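Local coordinates for glucose-6-phosphate acetyltransferase 1 (Arabidopsis thaliana, PDB 3T90) that catalyses transfer of the acetyl group from acetyl-CoA to the amine of D-glucosamine 6-phosphate, an early step in making UDP-N-acetylglucosamine, at the interface of chains A and B. Residues are numbered along the deposited sequence; one frame, centred on the assembly and turned at random. Chains: chain A/B, Glucose-6-phosphate acetyltransferase 1.

Contact 1 and contact 2 lie about 30 Å apart, measured between the centres of their C-alpha atoms, and both belong to the two-fold interface of the homodimer. Each uses the connection that runs from the end of strand 63-74 through helix 77-80 to strand 82-91: chain B supplies residues 75, 77 and 78 in contact 1, chain A residues 74-76 and 79-81 in contact 2. Because each patch has a twin with the chains exchanged, one connection serves both, meeting residues 26-29 and 88 of the partner as well as its helix 34-45. Several of these residues are inferred substrate-binding positions, which suggests that dimerisation helps shape the active site.

Contact 1: the interface of chains A and B. Residues chain A 26-29, 88; chain B 75, 77-78.
B:Lys75 and A:Asp88 form the charged half of this contact, their side chains running at a slant to each other. The ammonium NZ lies 2.8 Å from carboxylate OD1 of A:Asp88, in a salt bridge, and approaches from above the carboxylate plane, 37° out of it. OD2 is also near NZ, at 3.2 Å, so NZ lies over the carboxylate, nearer OD1 than OD2, and probably interacts with both oxygens. The lysine chain is extended until its last torsion, where a bend (chi4 -70°) turns NZ onto the carboxylate. A methionine in its place would probably leave the A:Asp88 carboxylate without its cationic mate and freer to turn. A water bound to OD2 of A:Asp88 (2.8 Å) also meets the backbone N of B:Leu77, giving the second oxygen a link across the interface.

B:Leu77 enters from the direction opposite to A:Asp88, its CD2 lying 3.8 Å from the aspartate CG. It crosses A:Thr27 at about a right angle, CD1 touching the threonine methyl CG2 at 3.7 Å. In the leucine, chi1 (64°) puts CG between the backbone N and carbonyl carbon, and chi2 (73°) then turns CD1 toward A:Thr27 and CD2 toward A:Asp88, while CB faces CG2 of A:Thr29. A backbone bond from B:Arg78 N to A:Val28 O, 2.8 Å long, joins the two chains beside this apolar contact.

In the fold, the loop holding A:Leu26 to A:Thr29 and strand 82-91, which bears A:Asp88, receive the start of the partner's helix 77-80, so inferred substrate-binding residues of both chains come together at the dimer interface.

Contact 2: the interface of chains A and B. Residues chain A 74-76, 79-81; chain B 36, 39-40.
B:Arg40, on helix 34-45, reaches across the interface of two GNAT-fold acetyltransferase subunits to the end of strand 63-74 and the helical turn after it in chain A. Among direct polar contacts, its guanidinium NH1 donates to the carbonyl O of A:Lys75 at 2.8 Å, in the carbonyl plane and on a lone pair, with 144° at the hydrogen. A second bond from NH1, to A:Gly81 O, is weak. The carbonyl O of A:Cys80 is also close to NH1, but the N-H points elsewhere and no hydrogen bond forms.

Water extends the polar network. One molecule connects B:Arg40 NH2, at 3.0 Å, with A:Cys80 O and lies at the guanidinium edge, in its plane. Another joins the backbone O of A:Asn79 to carboxylate OE2 of B:Glu36.

Carbon atoms of chain A flank both faces of the guanidinium. CB of A:Lys74 stands 3.4 Å above one face and CB of A:Cys80 3.9 Å above the other, each displaced toward the rim. Bends at chi2 and chi3 (both 46°) fold the arginine chain so that its flat end enters this slot. Its CG meanwhile lies over a face of the A:Phe76 ring, 3.9 Å above the plane and off centre, the ring and guanidinium planes being 62° apart. The thiol SG of A:Cys80 touches CG of B:Glu36 at 3.4 Å and also packs near CB of B:Arg40.

Within chain B, a salt bridge sets the second shell: B:Arg39 grips B:Glu36 side-on, NE to OE1 at 2.8 Å and NH2 to OE2, both oxygens being met from above the carboxylate plane. This paired grip probably restrains the carboxylate of B:Glu36, the side chain whose methylene CG packs against A:Cys80.

Contact 1: the interface of chains A and B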
loop_
_atom_site.group_PDB
_atom_site.type_symbol
_atom_site.label_atom_id
_atom_site.label_comp_id
_atom_site.label_asym_id
_atom_site.label_seq_id
_atom_site.Cartn_x
_atom_site.Cartn_y
_atom_site.Cartn_z
ATOM N N LEU A 26 13.018 9.398 9.292
ATOM C CA LEU A 26 11.697 8.706 9.434
ATOM C C LEU A 26 11.911 7.421 10.196
ATOM O O LEU A 26 11.235 7.245 11.252
ATOM C CB LEU A 26 11.077 8.461 8.053
ATOM C CG LEU A 26 9.762 7.673 8.086
ATOM C CD1 LEU A 26 8.638 8.337 8.817
ATOM C CD2 LEU A 26 9.368 7.483 6.555
ATOM N N THR A 27 12.695 6.464 9.668
ATOM C CA THR A 27 12.955 5.260 10.491
ATOM C C THR A 27 14.285 4.654 10.049
ATOM O O THR A 27 15.010 5.230 9.209
ATOM C CB THR A 27 11.800 4.302 10.393
ATOM O OG1 THR A 27 11.915 3.342 11.475
ATOM C CG2 THR A 27 11.737 3.492 9.054
ATOM N N VAL A 28 14.608 3.508 10.618
ATOM C CA VAL A 28 15.875 2.829 10.417
ATOM C C VAL A 28 16.069 2.570 8.914
ATOM O O VAL A 28 15.179 2.027 8.243
ATOM C CB VAL A 28 15.820 1.465 11.132
ATOM C CG1 VAL A 28 17.091 0.617 10.832
ATOM C CG2 VAL A 28 15.543 1.637 12.621
ATOM N N THR A 29 17.255 2.936 8.421
ATOM C CA THR A 29 17.634 2.567 7.056
ATOM C C THR A 29 18.665 1.474 6.990
ATOM O O THR A 29 18.727 0.726 5.985
ATOM C CB THR A 29 18.204 3.759 6.207
ATOM O OG1 THR A 29 19.392 4.269 6.852
ATOM C CG2 THR A 29 17.197 4.940 6.166
ATOM N N ASP A 88 6.557 6.853 3.074
ATOM C CA ASP A 88 7.943 7.318 3.223
ATOM C C ASP A 88 8.097 8.811 2.991
ATOM O O ASP A 88 9.020 9.292 2.306
ATOM C CB ASP A 88 8.889 6.465 2.346
ATOM C CG ASP A 88 8.892 4.958 2.680
ATOM O OD1 ASP A 88 8.277 4.603 3.735
ATOM O OD2 ASP A 88 9.452 4.226 1.893
ATOM N N LYS B 75 11.117 -0.852 -0.681
ATOM C CA LYS B 75 11.533 0.457 -0.152
ATOM C C LYS B 75 13.021 0.607 -0.149
ATOM O O LYS B 75 13.734 -0.416 -0.431
ATOM C CB LYS B 75 11.041 0.581 1.302
ATOM C CG LYS B 75 9.517 0.553 1.443
ATOM C CD LYS B 75 9.197 0.785 2.905
ATOM C CE LYS B 75 7.712 0.927 3.246
ATOM N NZ LYS B 75 7.147 2.232 2.716
ATOM N N LEU B 77 14.349 2.290 2.768
ATOM C CA LEU B 77 14.583 2.174 4.231
ATOM C C LEU B 77 14.499 0.703 4.671
ATOM O O LEU B 77 14.166 -0.251 3.926
ATOM C CB LEU B 77 13.788 3.250 5.021
ATOM C CG LEU B 77 12.275 3.114 4.911
ATOM C CD1 LEU B 77 11.681 1.909 5.706
ATOM C CD2 LEU B 77 11.612 4.381 5.233
ATOM N N ARG B 78 14.920 0.432 5.928
ATOM C CA ARG B 78 14.934 -0.931 6.404
ATOM C C ARG B 78 15.846 -1.835 5.541
ATOM O O ARG B 78 15.550 -2.942 5.232
ATOM C CB ARG B 78 13.498 -1.532 6.633
ATOM C CG ARG B 78 12.833 -0.989 7.921
ATOM C CD ARG B 78 13.383 -1.893 9.078
ATOM N NE ARG B 78 12.565 -1.848 10.307
ATOM C CZ ARG B 78 12.368 -2.908 11.062
ATOM N NH1 ARG B 78 12.969 -4.121 10.722
ATOM N NH2 ARG B 78 11.618 -2.769 12.181
HETATM O O HOH W 1 12.198 4.065 1.362
#

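Contact 2: the interface of chains A and B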
loop_
_atom_site.group_PDB
_atom_site.type_symbol
_atom_site.label_atom_id
_atom_site.label_comp_id
_atom_site.label_asym_id
_atom_site.label_seq_id
_atom_site.Cartn_x
_atom_site.Cartn_y
_atom_site.Cartn_z
ATOM N N LYS A 74 -3.396 -1.910 -8.252
ATOM C CA LYS A 74 -4.575 -2.264 -9.067
ATOM C C LYS A 74 -5.477 -3.192 -8.306
ATOM O O LYS A 74 -5.017 -4.159 -7.705
ATOM C CB LYS A 74 -4.109 -2.941 -10.318
ATOM C CG LYS A 74 -3.302 -1.963 -11.238
ATOM C CD LYS A 74 -2.847 -2.644 -12.506
ATOM C CE LYS A 74 -2.017 -1.619 -13.279
ATOM N NZ LYS A 74 -0.559 -1.738 -12.862
ATOM N N LYS A 75 -6.790 -2.929 -8.372
ATOM C CA LYS A 75 -7.803 -3.716 -7.651
ATOM C C LYS A 75 -8.852 -4.250 -8.575
ATOM O O LYS A 75 -8.849 -3.853 -9.790
ATOM C CB LYS A 75 -8.498 -2.804 -6.623
ATOM C CG LYS A 75 -7.558 -2.264 -5.541
ATOM C CD LYS A 75 -8.404 -1.477 -4.563
ATOM C CE LYS A 75 -7.676 -0.959 -3.321
ATOM N NZ LYS A 75 -7.305 -2.093 -2.385
ATOM N N PHE A 76 -9.763 -5.090 -8.086
ATOM C CA PHE A 76 -10.962 -5.448 -8.841
ATOM C C PHE A 76 -12.132 -4.578 -8.470
ATOM O O PHE A 76 -12.974 -4.265 -9.307
ATOM C CB PHE A 76 -11.352 -6.949 -8.607
ATOM C CG PHE A 76 -10.422 -7.930 -9.262
ATOM C CD1 PHE A 76 -10.631 -8.340 -10.582
ATOM C CD2 PHE A 76 -9.372 -8.445 -8.585
ATOM C CE1 PHE A 76 -9.742 -9.216 -11.169
ATOM C CE2 PHE A 76 -8.494 -9.325 -9.193
ATOM C CZ PHE A 76 -8.713 -9.727 -10.485
ATOM N N ASN A 79 -14.677 -0.790 -10.157
ATOM C CA ASN A 79 -14.597 -0.990 -11.612
ATOM C C ASN A 79 -13.193 -1.246 -12.050
ATOM O O ASN A 79 -12.654 -0.618 -12.932
ATOM C CB ASN A 79 -15.242 0.212 -12.362
ATOM C CG ASN A 79 -16.758 0.165 -12.317
ATOM O OD1 ASN A 79 -17.366 -0.509 -13.136
ATOM N ND2 ASN A 79 -17.362 0.882 -11.358
ATOM N N CYS A 80 -12.576 -2.211 -11.383
ATOM C CA CYS A 80 -11.120 -2.501 -11.663
ATOM C C CYS A 80 -10.314 -1.171 -11.538
ATOM O O CYS A 80 -9.547 -0.748 -12.441
ATOM C CB CYS A 80 -10.881 -3.227 -12.991
ATOM S SG CYS A 80 -11.596 -4.912 -12.900
ATOM N N GLY A 81 -10.498 -0.544 -10.369
ATOM C CA GLY A 81 -9.843 0.725 -10.077
ATOM C C GLY A 81 -8.418 0.593 -9.588
ATOM O O GLY A 81 -7.883 -0.489 -9.468
ATOM N N GLU B 36 -13.036 -7.439 -18.529
ATOM C CA GLU B 36 -12.320 -6.612 -17.589
ATOM C C GLU B 36 -11.734 -7.432 -16.435
ATOM O O GLU B 36 -10.577 -7.223 -16.065
ATOM C CB GLU B 36 -13.243 -5.530 -17.036
ATOM C CG GLU B 36 -12.440 -4.560 -16.225
ATOM C CD GLU B 36 -11.679 -3.421 -16.958
ATOM O OE1 GLU B 36 -11.216 -3.551 -18.136
ATOM O OE2 GLU B 36 -11.526 -2.362 -16.298
ATOM N N ARG B 39 -8.668 -9.057 -17.786
ATOM C CA ARG B 39 -7.608 -8.089 -18.046
ATOM C C ARG B 39 -6.918 -7.829 -16.720
ATOM O O ARG B 39 -5.666 -7.831 -16.673
ATOM C CB ARG B 39 -8.223 -6.792 -18.575
ATOM C CG ARG B 39 -7.183 -5.809 -19.043
ATOM C CD ARG B 39 -7.743 -4.496 -19.565
ATOM N NE ARG B 39 -8.417 -3.780 -18.477
ATOM C CZ ARG B 39 -7.805 -2.925 -17.672
ATOM N NH1 ARG B 39 -6.537 -2.617 -17.906
ATOM N NH2 ARG B 39 -8.462 -2.368 -16.653
ATOM N N ARG B 40 -7.694 -7.534 -15.670
ATOM C CA ARG B 40 -7.099 -7.104 -14.407
ATOM C C ARG B 40 -6.487 -8.302 -13.696
ATOM O O ARG B 40 -5.429 -8.176 -13.069
ATOM C CB ARG B 40 -8.237 -6.436 -13.588
ATOM C CG ARG B 40 -7.813 -5.971 -12.088
ATOM C CD ARG B 40 -6.481 -5.220 -12.003
ATOM N NE ARG B 40 -6.354 -4.180 -13.021
ATOM C CZ ARG B 40 -6.693 -2.928 -12.798
ATOM N NH1 ARG B 40 -7.295 -2.530 -11.642
ATOM N NH2 ARG B 40 -6.368 -2.037 -13.709
HETATM O O HOH W 2 -13.278 -0.783 -15.630
HETATM O O HOH W 3 -7.477 0.739 -13.425
#